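Local atomic coordinates of peptidoglycan D,D-transpeptidase MrdA (Pseudomonas aeruginosa, PDB entry 7KIS), a protein that probably catalyses the cross-linking of the peptidoglycan cell wall as a penicillin-binding D,D-transpeptidase, and is bound here by a diazabicyclooctane inhibitor. Residues A258-L263 with V284-Y289; G265-I270 with M584-E589; R320-P325 with G420-L425; A380-N385 with M513-H518. All blocks are in the same frame, centred on the assembly; numbering follows the deposited sequence.

Contact 1 of 4, residues A258-L263 with V284-Y289; sequences AAENAL and VSQPSY
Ala259, Glu260 and Leu263 lie on the side of helix 253-263 that packs against the edge strand 280-286 of an antiparallel sheet. They meet Val284, Gln286 and Ser288. The helix and strand axes pass 9.0 Å apart at 37°, a shallow crossing with the two chains running roughly the same way. Val284 touches the helix with both methyl groups. Its CG2, beside the backbone N, touches Ala259 CB at 3.5 Å. Its CG1, anti to the backbone N (chi1 -175°), meets Glu260 CG at 3.7 Å. Leu263 sits one turn after Ala259. Its CD2 lies 3.6 Å from Gln286 CB, and the two side chains run antiparallel past one another. This is helix-on-sheet packing of the transpeptidase domain, whose fold resembles that of serine beta-lactamases. The helix also rests on helix 591-607 through Ala259 against Val602, and Ile270 of the neighbouring strand touches Ala259, Leu263 and Val284. Towards the strand end the contact becomes polar. The extended Glu260 chain crosses Gln286 at about a right angle, with carboxylate and amide planes 49° apart. Glu260 OE1 stays 3.8 Å from Gln286 OE1 and is also 3.8 Å from Ser288 OG. No hydrogen bond crosses between the segments, but both carboxylate oxygens of Glu260 have hydrogen-bond partners elsewhere. One of these is His172, whose ND1 makes a weak hydrogen bond with OE2.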
loop_
_atom_site.group_PDB
_atom_site.type_symbol
_atom_site.label_atom_id
_atom_site.label_comp_id
_atom_site.label_asym_id
_atom_site.label_seq_id
_atom_site.Cartn_x
_atom_site.Cartn_y
_atom_site.Cartn_z
ATOM N N ALA A 258 1.473 13.990 -8.833
ATOM C CA ALA A 258 0.908 13.372 -10.027
ATOM C C ALA A 258 -0.075 12.269 -9.664
ATOM O O ALA A 258 -1.019 12.006 -10.417
ATOM C CB ALA A 258 2.023 12.820 -10.917
ATOM N N ALA A 259 0.129 11.618 -8.518
ATOM C CA ALA A 259 -0.804 10.591 -8.073
ATOM C C ALA A 259 -2.114 11.218 -7.605
ATOM O O ALA A 259 -3.199 10.738 -7.952
ATOM C CB ALA A 259 -0.173 9.748 -6.969
ATOM N N GLU A 260 -2.033 12.283 -6.799
ATOM C CA GLU A 260 -3.245 12.992 -6.401
ATOM C C GLU A 260 -3.968 13.547 -7.621
ATOM O O GLU A 260 -5.204 13.548 -7.678
ATOM C CB GLU A 260 -2.909 14.133 -5.439
ATOM C CG GLU A 260 -2.197 13.732 -4.163
ATOM C CD GLU A 260 -1.979 14.917 -3.237
ATOM O OE1 GLU A 260 -2.980 15.533 -2.814
ATOM O OE2 GLU A 260 -0.808 15.235 -2.939
ATOM N N ASN A 261 -3.208 14.030 -8.608
ATOM C CA ASN A 261 -3.811 14.465 -9.862
ATOM C C ASN A 261 -4.471 13.299 -10.584
ATOM O O ASN A 261 -5.556 13.447 -11.159
ATOM C CB ASN A 261 -2.749 15.119 -10.744
ATOM C CG ASN A 261 -3.339 15.800 -11.956
ATOM O OD1 ASN A 261 -4.535 16.092 -12.002
ATOM N ND2 ASN A 261 -2.501 16.063 -12.949
ATOM N N ALA A 262 -3.829 12.127 -10.564
ATOM C CA ALA A 262 -4.402 10.962 -11.226
ATOM C C ALA A 262 -5.663 10.480 -10.521
ATOM O O ALA A 262 -6.550 9.908 -11.165
ATOM C CB ALA A 262 -3.370 9.837 -11.301
ATOM N N LEU A 263 -5.760 10.694 -9.205
ATOM C CA LEU A 263 -6.975 10.324 -8.487
ATOM C C LEU A 263 -8.146 11.216 -8.880
ATOM O O LEU A 263 -9.305 10.805 -8.755
ATOM C CB LEU A 263 -6.731 10.384 -6.979
ATOM C CG LEU A 263 -7.459 9.342 -6.126
ATOM C CD1 LEU A 263 -7.435 7.979 -6.799
ATOM C CD2 LEU A 263 -6.840 9.261 -4.740
ATOM N N VAL A 284 -0.519 8.151 -0.993
ATOM C CA VAL A 284 -1.610 9.079 -1.270
ATOM C C VAL A 284 -2.870 8.593 -0.571
ATOM O O VAL A 284 -3.248 7.424 -0.704
ATOM C CB VAL A 284 -1.848 9.222 -2.783
ATOM C CG1 VAL A 284 -2.902 10.279 -3.062
ATOM C CG2 VAL A 284 -0.546 9.552 -3.486
ATOM N N SER A 285 -3.514 9.490 0.176
ATOM C CA SER A 285 -4.838 9.242 0.739
ATOM C C SER A 285 -5.696 10.482 0.544
ATOM O O SER A 285 -5.331 11.568 1.007
ATOM C CB SER A 285 -4.751 8.875 2.223
ATOM O OG SER A 285 -6.018 8.484 2.725
ATOM N N GLN A 286 -6.835 10.322 -0.143
ATOM C CA GLN A 286 -7.736 11.401 -0.521
ATOM C C GLN A 286 -9.069 11.266 0.212
ATOM O O GLN A 286 -9.557 10.144 0.395
ATOM C CB GLN A 286 -7.981 11.397 -2.037
ATOM C CG GLN A 286 -8.110 12.776 -2.670
ATOM C CD GLN A 286 -6.813 13.564 -2.644
ATOM O OE1 GLN A 286 -5.742 13.013 -2.393
ATOM N NE2 GLN A 286 -6.906 14.863 -2.907
ATOM N N PRO A 287 -9.690 12.380 0.644
ATOM C CA PRO A 287 -9.259 13.778 0.502
ATOM C C PRO A 287 -8.125 14.167 1.449
ATOM O O PRO A 287 -7.636 13.314 2.195
ATOM C CB PRO A 287 -10.530 14.566 0.827
ATOM C CG PRO A 287 -11.284 13.684 1.743
ATOM C CD PRO A 287 -11.019 12.284 1.272
ATOM N N SER A 288 -7.707 15.430 1.415
ATOM C CA SER A 288 -6.594 15.900 2.225
ATOM C C SER A 288 -7.064 16.930 3.248
ATOM O O SER A 288 -8.256 17.232 3.376
ATOM C CB SER A 288 -5.509 16.507 1.330
ATOM O OG SER A 288 -5.041 15.584 0.361
ATOM N N TYR A 289 -6.094 17.450 3.997
ATOM C CA TYR A 289 -6.305 18.538 4.937
ATOM C C TYR A 289 -4.978 19.265 5.110
ATOM O O TYR A 289 -3.909 18.714 4.839
ATOM C CB TYR A 289 -6.869 18.050 6.281
ATOM C CG TYR A 289 -6.021 17.048 7.033
ATOM C CD1 TYR A 289 -4.987 17.466 7.861
ATOM C CD2 TYR A 289 -6.273 15.684 6.937
ATOM C CE1 TYR A 289 -4.218 16.555 8.562
ATOM C CE2 TYR A 289 -5.507 14.765 7.636
ATOM C CZ TYR A 289 -4.482 15.207 8.445
ATOM O OH TYR A 289 -3.719 14.297 9.140
#

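Contact 2 of 4, residues G265-I270 with M584-E589; sequences GRRGAI and MVENGE
The guanidinium of Arg266 meets the 584-589 turn at its edge, with Glu586 O and Asn587 O near its plane. NH2 serves both carbonyls through weak bonds, 3.3 Å to Glu586 O and 3.2 Å to Asn587 O. A water between NH1 and Gly588 O may bridge the two, but this link is doubtful. Val585 CG1 approaches the same NH2 obliquely, at 3.8 Å. The second guanidinium, that of Arg267, is turned 67° from the carboxylate of Glu586, and OE1 comes to it obliquely. The pair is a salt bridge in which OE1 alone takes both weak bonds, from NE at 2.9 Å and from NH1 at 2.6 Å. The Arg267 chain bends at chi3 (16°), which folds NE back toward CB and places it beside OE1. Glu586 OE2 forms a second salt bridge, with Arg317, so one carboxylate lies between two arginines. Next to these groups the backbones pair. Ala269 and Met584 are a hydrogen-bonded antiparallel pair. Met584 N gives an almost straight bond (177°) to Ala269 O at 2.9 Å, and Ala269 N returns one to Met584 O. Gly268 faces Val585 as a non-hydrogen-bonded pair, and Met584 CE rests 3.6 Å from Gly268 CA. Beyond the pairing, Glu586 N bonds to Arg267 O at 2.8 Å. Residues 585-588 then form a type II beta turn. The first and last strands of this sheet lie side by side here, in the central antiparallel sheet characteristic of the penicillin-binding transpeptidase and serine beta-lactamase fold.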
loop_
_atom_site.group_PDB
_atom_site.type_symbol
_atom_site.label_atom_id
_atom_site.label_comp_id
_atom_site.label_asym_id
_atom_site.label_seq_id
_atom_site.Cartn_x
_atom_site.Cartn_y
_atom_site.Cartn_z
ATOM N N GLY A 265 -9.601 13.909 -7.680
ATOM C CA GLY A 265 -10.566 14.322 -6.685
ATOM C C GLY A 265 -11.379 13.207 -6.069
ATOM O O GLY A 265 -12.127 13.463 -5.115
ATOM N N ARG A 266 -11.261 11.983 -6.571
ATOM C CA ARG A 266 -12.003 10.871 -6.006
ATOM C C ARG A 266 -11.418 10.475 -4.653
ATOM O O ARG A 266 -10.248 10.727 -4.353
ATOM C CB ARG A 266 -11.961 9.667 -6.947
ATOM C CG ARG A 266 -12.806 9.794 -8.201
ATOM C CD ARG A 266 -14.224 9.311 -7.957
ATOM N NE ARG A 266 -14.860 8.861 -9.192
ATOM C CZ ARG A 266 -15.420 7.666 -9.351
ATOM N NH1 ARG A 266 -15.976 7.337 -10.510
ATOM N NH2 ARG A 266 -15.428 6.800 -8.347
ATOM N N ARG A 267 -12.254 9.855 -3.828
ATOM C CA ARG A 267 -11.796 9.374 -2.535
ATOM C C ARG A 267 -11.128 8.018 -2.720
ATOM O O ARG A 267 -11.590 7.188 -3.507
ATOM C CB ARG A 267 -12.972 9.283 -1.558
ATOM C CG ARG A 267 -13.735 10.600 -1.430
ATOM C CD ARG A 267 -15.059 10.492 -0.672
ATOM N NE ARG A 267 -15.203 9.269 0.111
ATOM C CZ ARG A 267 -16.352 8.860 0.642
ATOM N NH1 ARG A 267 -16.400 7.735 1.345
ATOM N NH2 ARG A 267 -17.456 9.579 0.476
ATOM N N GLY A 268 -10.036 7.797 -2.002
ATOM C CA GLY A 268 -9.328 6.534 -2.148
ATOM C C GLY A 268 -7.890 6.651 -1.670
ATOM O O GLY A 268 -7.570 7.487 -0.824
ATOM N N ALA A 269 -7.038 5.795 -2.235
ATOM C CA ALA A 269 -5.649 5.713 -1.810
ATOM C C ALA A 269 -4.781 5.201 -2.954
ATOM O O ALA A 269 -5.213 4.366 -3.753
ATOM C CB ALA A 269 -5.498 4.802 -0.586
ATOM N N ILE A 270 -3.551 5.713 -3.019
ATOM C CA ILE A 270 -2.564 5.304 -4.016
ATOM C C ILE A 270 -1.219 5.141 -3.320
ATOM O O ILE A 270 -0.787 6.030 -2.581
ATOM C CB ILE A 270 -2.447 6.321 -5.169
ATOM C CG1 ILE A 270 -3.754 6.401 -5.957
ATOM C CG2 ILE A 270 -1.298 5.955 -6.094
ATOM C CD1 ILE A 270 -3.754 7.487 -7.007
ATOM N N MET A 584 -6.697 2.172 -4.992
ATOM C CA MET A 584 -8.054 1.898 -4.532
ATOM C C MET A 584 -8.880 3.163 -4.741
ATOM O O MET A 584 -8.626 4.186 -4.096
ATOM C CB MET A 584 -8.055 1.474 -3.064
ATOM C CG MET A 584 -9.328 0.781 -2.607
ATOM S SD MET A 584 -10.658 1.922 -2.185
ATOM C CE MET A 584 -9.772 3.122 -1.196
ATOM N N VAL A 585 -9.855 3.099 -5.644
ATOM C CA VAL A 585 -10.761 4.212 -5.914
ATOM C C VAL A 585 -12.121 3.873 -5.318
ATOM O O VAL A 585 -12.774 2.915 -5.749
ATOM C CB VAL A 585 -10.875 4.502 -7.419
ATOM C CG1 VAL A 585 -11.890 5.606 -7.670
ATOM C CG2 VAL A 585 -9.517 4.881 -7.987
ATOM N N GLU A 586 -12.543 4.654 -4.324
ATOM C CA GLU A 586 -13.800 4.384 -3.639
ATOM C C GLU A 586 -14.974 4.514 -4.603
ATOM O O GLU A 586 -15.136 5.542 -5.267
ATOM C CB GLU A 586 -13.976 5.340 -2.459
ATOM C CG GLU A 586 -13.119 5.000 -1.248
ATOM C CD GLU A 586 -13.617 5.658 0.025
ATOM O OE1 GLU A 586 -14.585 6.442 -0.050
ATOM O OE2 GLU A 586 -13.038 5.392 1.099
ATOM N N ASN A 587 -15.792 3.460 -4.676
ATOM C CA ASN A 587 -16.999 3.444 -5.505
ATOM C C ASN A 587 -16.668 3.662 -6.981
ATOM O O ASN A 587 -17.358 4.397 -7.690
ATOM C CB ASN A 587 -18.020 4.474 -5.015
ATOM C CG ASN A 587 -18.248 4.402 -3.517
ATOM O OD1 ASN A 587 -17.581 3.644 -2.812
ATOM N ND2 ASN A 587 -19.194 5.191 -3.023
ATOM N N GLY A 588 -15.603 3.013 -7.450
ATOM C CA GLY A 588 -15.176 3.136 -8.831
ATOM C C GLY A 588 -15.764 2.093 -9.761
ATOM O O GLY A 588 -15.782 2.286 -10.981
ATOM N N GLU A 589 -16.229 0.979 -9.190
ATOM C CA GLU A 589 -16.869 -0.121 -9.911
ATOM C C GLU A 589 -15.921 -0.872 -10.840
ATOM O O GLU A 589 -15.671 -2.065 -10.639
ATOM C CB GLU A 589 -18.068 0.385 -10.723
ATOM C CG GLU A 589 -19.248 0.831 -9.885
ATOM C CD GLU A 589 -20.278 -0.269 -9.690
ATOM O OE1 GLU A 589 -21.461 -0.043 -10.017
ATOM O OE2 GLU A 589 -19.908 -1.358 -9.207
HETATM O O HOH W 1 -17.146 5.147 -11.074
#

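Contact 3 of 4, residues R320-P325 with G420-L425; sequences RGLYPP and GEADGL
Arg320 lays its side chain over the carbonyl of Gly420. Gly420 O lies over one face of the guanidinium, 3.7 Å from CZ. It is also 3.4 Å from CG, so the aliphatic part of the chain shares the contact. NE is close to the same oxygen but poorly angled, and no hydrogen bond forms. A carbonyl above a cationic face would still be drawn to it electrostatically. The chain is extended from CG to NE, which carries both atoms past Gly420 O. Beyond it, NH2 lies 3.7 Å from Gly420 CA. The other half of the contact is apolar. Leu322 CD2 meets Ala422 CB at 3.7 Å and Gly424 CA at 3.5 Å. Leu322 CD1 also lies near Ala422 CB, at 4.0 Å, so the methyl of Ala422 is met by both branches of the leucine. The 420-425 loop has other anchors: Glu421 OE1 and OE2 accept hydrogen bonds from Val414 N and Ala415 N, and the backbone of Ala422 bonds to that of Leu319. The pairing is a loop-to-loop surface contact in the transpeptidase domain, on the segment leading from helix 317-320 toward Ser327, the probable acylated serine of the family's SXXK motif.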
loop_
_atom_site.group_PDB
_atom_site.type_symbol
_atom_site.label_atom_id
_atom_site.label_comp_id
_atom_site.label_asym_id
_atom_site.label_seq_id
_atom_site.Cartn_x
_atom_site.Cartn_y
_atom_site.Cartn_z
ATOM N N ARG A 320 -5.252 2.589 7.656
ATOM C CA ARG A 320 -6.393 2.073 8.400
ATOM C C ARG A 320 -7.605 1.825 7.512
ATOM O O ARG A 320 -8.691 1.537 8.029
ATOM C CB ARG A 320 -6.752 3.031 9.538
ATOM C CG ARG A 320 -5.584 3.318 10.467
ATOM C CD ARG A 320 -5.893 4.447 11.432
ATOM N NE ARG A 320 -4.704 4.865 12.171
ATOM C CZ ARG A 320 -3.865 5.811 11.759
ATOM N NH1 ARG A 320 -4.084 6.442 10.614
ATOM N NH2 ARG A 320 -2.807 6.128 12.494
ATOM N N GLY A 321 -7.447 1.918 6.194
ATOM C CA GLY A 321 -8.517 1.558 5.288
ATOM C C GLY A 321 -8.402 0.113 4.852
ATOM O O GLY A 321 -7.510 -0.241 4.077
ATOM N N LEU A 322 -9.299 -0.731 5.347
ATOM C CA LEU A 322 -9.242 -2.168 5.116
ATOM C C LEU A 322 -10.337 -2.560 4.132
ATOM O O LEU A 322 -11.518 -2.289 4.369
ATOM C CB LEU A 322 -9.380 -2.925 6.434
ATOM C CG LEU A 322 -8.340 -2.468 7.460
ATOM C CD1 LEU A 322 -9.003 -1.776 8.642
ATOM C CD2 LEU A 322 -7.480 -3.628 7.924
ATOM N N TYR A 323 -9.941 -3.202 3.035
ATOM C CA TYR A 323 -10.856 -3.572 1.971
ATOM C C TYR A 323 -10.617 -5.014 1.549
ATOM O O TYR A 323 -9.469 -5.477 1.543
ATOM C CB TYR A 323 -10.685 -2.651 0.755
ATOM C CG TYR A 323 -10.609 -1.184 1.099
ATOM C CD1 TYR A 323 -11.764 -0.432 1.267
ATOM C CD2 TYR A 323 -9.385 -0.550 1.254
ATOM C CE1 TYR A 323 -11.701 0.911 1.581
ATOM C CE2 TYR A 323 -9.311 0.793 1.569
ATOM C CZ TYR A 323 -10.472 1.519 1.733
ATOM O OH TYR A 323 -10.405 2.857 2.043
ATOM N N PRO A 324 -11.670 -5.749 1.204
ATOM C CA PRO A 324 -11.482 -7.065 0.597
ATOM C C PRO A 324 -10.744 -6.929 -0.721
ATOM O O PRO A 324 -11.255 -6.313 -1.669
ATOM C CB PRO A 324 -12.918 -7.571 0.385
ATOM C CG PRO A 324 -13.756 -6.756 1.312
ATOM C CD PRO A 324 -13.093 -5.417 1.380
ATOM N N PRO A 325 -9.536 -7.488 -0.820
ATOM C CA PRO A 325 -8.684 -7.212 -1.990
ATOM C C PRO A 325 -9.256 -7.712 -3.306
ATOM O O PRO A 325 -8.730 -7.341 -4.363
ATOM C CB PRO A 325 -7.369 -7.923 -1.646
ATOM C CG PRO A 325 -7.739 -8.940 -0.618
ATOM C CD PRO A 325 -8.881 -8.374 0.156
ATOM N N GLY A 420 0.530 3.443 13.060
ATOM C CA GLY A 420 -0.863 3.053 13.105
ATOM C C GLY A 420 -1.322 2.234 11.925
ATOM O O GLY A 420 -2.484 2.339 11.519
ATOM N N GLU A 421 -0.440 1.418 11.355
ATOM C CA GLU A 421 -0.828 0.564 10.241
ATOM C C GLU A 421 -1.712 -0.568 10.748
ATOM O O GLU A 421 -1.329 -1.308 11.657
ATOM C CB GLU A 421 0.416 0.007 9.549
ATOM C CG GLU A 421 0.210 -0.386 8.094
ATOM C CD GLU A 421 1.336 -1.256 7.563
ATOM O OE1 GLU A 421 1.055 -2.189 6.781
ATOM O OE2 GLU A 421 2.503 -1.007 7.931
ATOM N N ALA A 422 -2.895 -0.699 10.157
ATOM C CA ALA A 422 -3.808 -1.760 10.552
ATOM C C ALA A 422 -3.271 -3.103 10.081
ATOM O O ALA A 422 -2.700 -3.213 8.993
ATOM C CB ALA A 422 -5.204 -1.513 9.979
ATOM N N ASP A 423 -3.450 -4.129 10.914
ATOM C CA ASP A 423 -2.878 -5.429 10.596
ATOM C C ASP A 423 -3.525 -6.042 9.363
ATOM O O ASP A 423 -2.839 -6.686 8.561
ATOM C CB ASP A 423 -3.050 -6.377 11.785
ATOM C CG ASP A 423 -1.986 -6.192 12.842
ATOM O OD1 ASP A 423 -0.809 -6.001 12.474
ATOM O OD2 ASP A 423 -2.327 -6.256 14.044
ATOM N N GLY A 424 -4.812 -5.792 9.152
ATOM C CA GLY A 424 -5.554 -6.538 8.160
ATOM C C GLY A 424 -5.954 -7.887 8.724
ATOM O O GLY A 424 -5.697 -8.217 9.883
ATOM N N LEU A 425 -6.600 -8.690 7.884
ATOM C CA LEU A 425 -7.038 -10.014 8.311
ATOM C C LEU A 425 -6.825 -11.007 7.182
ATOM O O LEU A 425 -7.325 -10.807 6.071
ATOM C CB LEU A 425 -8.507 -10.002 8.742
ATOM C CG LEU A 425 -9.058 -11.345 9.225
ATOM C CD1 LEU A 425 -8.273 -11.850 10.427
ATOM C CD2 LEU A 425 -10.537 -11.230 9.558
#

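Contact 4 of 4, residues A380-N385 with M513-H518; sequences AIYRSN and MQQVVH
Tyr382 carries its CG between the backbone N and the carbonyl carbon (chi1 61°), which directs this root atom of the ring to the Gln515 side. The two side chains point the same way, with ring and amide planes 84° apart. Tyr382 CD2 lies 3.7 Å from Gln515 CB, and Tyr382 CB lies 3.5 Å from Gln515 O. Ile381 turns CG2 anti to its backbone N, and this methyl meets Met513 N at 3.6 Å. It also reaches Val516 CG2 at 3.8 Å, the two side chains crossing at about a right angle. Val516 CG2 is further packed by the backbone, 3.7 Å from Ile381 O and 3.7 Å from Tyr382 CA. The chains are close: the CA atoms of Tyr382 and Val516 are 4.2 Å apart. Helix 377-382 ends here in a Schellman motif, with Ser384 at positive phi. Ser384 touches the bound inhibitor and stands at the start of the position of the family's SXN motif, here Ser-Asn-Asp. Its OG bonds to Lys330 NZ and weakly to Lys538 NZ. Asn385 is the N-cap of the following helix, its OD1 accepting from Tyr388 N.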
loop_
_atom_site.group_PDB
_atom_site.type_symbol
_atom_site.label_atom_id
_atom_site.label_comp_id
_atom_site.label_asym_id
_atom_site.label_seq_id
_atom_site.Cartn_x
_atom_site.Cartn_y
_atom_site.Cartn_z
ATOM N N ALA A 380 -6.624 -17.863 -16.737
ATOM C CA ALA A 380 -7.298 -17.507 -15.492
ATOM C C ALA A 380 -6.905 -16.123 -15.000
ATOM O O ALA A 380 -7.684 -15.486 -14.286
ATOM C CB ALA A 380 -6.999 -18.539 -14.414
ATOM N N ILE A 381 -5.698 -15.656 -15.325
ATOM C CA ILE A 381 -5.256 -14.362 -14.813
ATOM C C ILE A 381 -5.750 -13.223 -15.699
ATOM O O ILE A 381 -6.386 -12.280 -15.214
ATOM C CB ILE A 381 -3.725 -14.337 -14.651
ATOM C CG1 ILE A 381 -3.286 -15.392 -13.630
ATOM C CG2 ILE A 381 -3.272 -12.957 -14.210
ATOM C CD1 ILE A 381 -1.962 -15.098 -12.953
ATOM N N TYR A 382 -5.482 -13.284 -17.009
ATOM C CA TYR A 382 -5.865 -12.161 -17.859
ATOM C C TYR A 382 -7.361 -12.113 -18.146
ATOM O O TYR A 382 -7.830 -11.132 -18.730
ATOM C CB TYR A 382 -5.072 -12.160 -19.177
ATOM C CG TYR A 382 -5.220 -13.368 -20.086
ATOM C CD1 TYR A 382 -6.417 -13.641 -20.742
ATOM C CD2 TYR A 382 -4.138 -14.204 -20.334
ATOM C CE1 TYR A 382 -6.541 -14.732 -21.583
ATOM C CE2 TYR A 382 -4.253 -15.296 -21.174
ATOM C CZ TYR A 382 -5.455 -15.555 -21.797
ATOM O OH TYR A 382 -5.569 -16.642 -22.634
ATOM N N ARG A 383 -8.117 -13.138 -17.755
ATOM C CA ARG A 383 -9.568 -13.068 -17.747
ATOM C C ARG A 383 -10.149 -13.026 -16.342
ATOM O O ARG A 383 -11.361 -12.836 -16.198
ATOM C CB ARG A 383 -10.173 -14.255 -18.510
ATOM C CG ARG A 383 -10.025 -14.152 -20.017
ATOM C CD ARG A 383 -11.365 -14.282 -20.724
ATOM N NE ARG A 383 -12.344 -13.314 -20.237
ATOM C CZ ARG A 383 -12.429 -12.058 -20.662
ATOM N NH1 ARG A 383 -11.592 -11.607 -21.586
ATOM N NH2 ARG A 383 -13.354 -11.248 -20.163
ATOM N N SER A 384 -9.316 -13.165 -15.317
ATOM C CA SER A 384 -9.740 -13.260 -13.921
ATOM C C SER A 384 -10.947 -14.185 -13.773
ATOM O O SER A 384 -12.035 -13.786 -13.355
ATOM C CB SER A 384 -10.041 -11.874 -13.354
ATOM O OG SER A 384 -10.300 -11.946 -11.962
ATOM N N ASN A 385 -10.724 -15.454 -14.100
ATOM C CA ASN A 385 -11.766 -16.458 -13.958
ATOM C C ASN A 385 -11.894 -16.858 -12.493
ATOM O O ASN A 385 -10.890 -17.097 -11.817
ATOM C CB ASN A 385 -11.447 -17.675 -14.827
ATOM C CG ASN A 385 -12.610 -18.646 -14.919
ATOM O OD1 ASN A 385 -12.754 -19.535 -14.079
ATOM N ND2 ASN A 385 -13.449 -18.479 -15.937
ATOM N N MET A 513 -0.113 -11.750 -15.393
ATOM C CA MET A 513 -0.386 -10.352 -15.081
ATOM C C MET A 513 -0.025 -9.441 -16.246
ATOM O O MET A 513 -0.653 -8.393 -16.435
ATOM C CB MET A 513 0.386 -9.928 -13.832
ATOM C CG MET A 513 -0.020 -10.641 -12.559
ATOM S SD MET A 513 0.954 -10.071 -11.153
ATOM C CE MET A 513 0.321 -8.408 -10.945
ATOM N N GLN A 514 0.991 -9.816 -17.026
ATOM C CA GLN A 514 1.403 -8.994 -18.158
ATOM C C GLN A 514 0.330 -8.954 -19.239
ATOM O O GLN A 514 0.079 -7.898 -19.831
ATOM C CB GLN A 514 2.716 -9.529 -18.725
ATOM C CG GLN A 514 3.464 -8.567 -19.617
ATOM C CD GLN A 514 4.843 -9.080 -19.965
ATOM O OE1 GLN A 514 5.213 -9.153 -21.137
ATOM N NE2 GLN A 514 5.613 -9.448 -18.947
ATOM N N GLN A 515 -0.320 -10.088 -19.503
ATOM C CA GLN A 515 -1.373 -10.145 -20.508
ATOM C C GLN A 515 -2.684 -9.537 -20.029
ATOM O O GLN A 515 -3.614 -9.400 -20.830
ATOM C CB GLN A 515 -1.601 -11.591 -20.958
ATOM C CG GLN A 515 -0.375 -12.239 -21.582
ATOM C CD GLN A 515 0.115 -11.499 -22.814
ATOM O OE1 GLN A 515 1.143 -10.821 -22.775
ATOM N NE2 GLN A 515 -0.619 -11.627 -23.915
ATOM N N VAL A 516 -2.785 -9.189 -18.744
ATOM C CA VAL A 516 -3.961 -8.481 -18.247
ATOM C C VAL A 516 -4.120 -7.145 -18.963
ATOM O O VAL A 516 -5.237 -6.727 -19.295
ATOM C CB VAL A 516 -3.864 -8.302 -16.720
ATOM C CG1 VAL A 516 -4.981 -7.406 -16.207
ATOM C CG2 VAL A 516 -3.894 -9.653 -16.025
ATOM N N VAL A 517 -3.008 -6.460 -19.225
ATOM C CA VAL A 517 -3.038 -5.094 -19.734
ATOM C C VAL A 517 -2.763 -5.084 -21.234
ATOM O O VAL A 517 -3.255 -4.213 -21.959
ATOM C CB VAL A 517 -2.026 -4.213 -18.977
ATOM C CG1 VAL A 517 -2.097 -2.771 -19.456
ATOM C CG2 VAL A 517 -2.281 -4.289 -17.479
ATOM N N HIS A 518 -1.999 -6.064 -21.718
ATOM C CA HIS A 518 -1.586 -6.087 -23.113
ATOM C C HIS A 518 -2.139 -7.255 -23.916
ATOM O O HIS A 518 -2.030 -7.236 -25.148
ATOM C CB HIS A 518 -0.053 -6.100 -23.216
ATOM C CG HIS A 518 0.593 -4.832 -22.751
ATOM N ND1 HIS A 518 0.669 -3.703 -23.539
ATOM C CD2 HIS A 518 1.193 -4.514 -21.579
ATOM C CE1 HIS A 518 1.287 -2.744 -22.873
ATOM N NE2 HIS A 518 1.616 -3.211 -21.681
#

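Overall arrangement
Contacts 1 and 2 both reach the same antiparallel sheet, their centres 10 Å apart. They meet: Val284 N probably bonds to Ile270 O at 2.7 Å. Strand 268-273 thus links the 284-289 segment to the 584-589 segment. Contact 3 adjoins contact 2 through Tyr323, whose OH is 3.3 Å from Met584 CE. It does not touch contact 1. Contact 4 lies apart, with nearest atoms about 11 Å from contact 2 and about 9 Å from contact 3. It lies nearest the active site: Ser384 touches the inhibitor, and the side chain of Ile381 is about 9 Å from that of Ser327, the predicted acylated serine. The Val516 side chain is about 7 Å from the inhibitor.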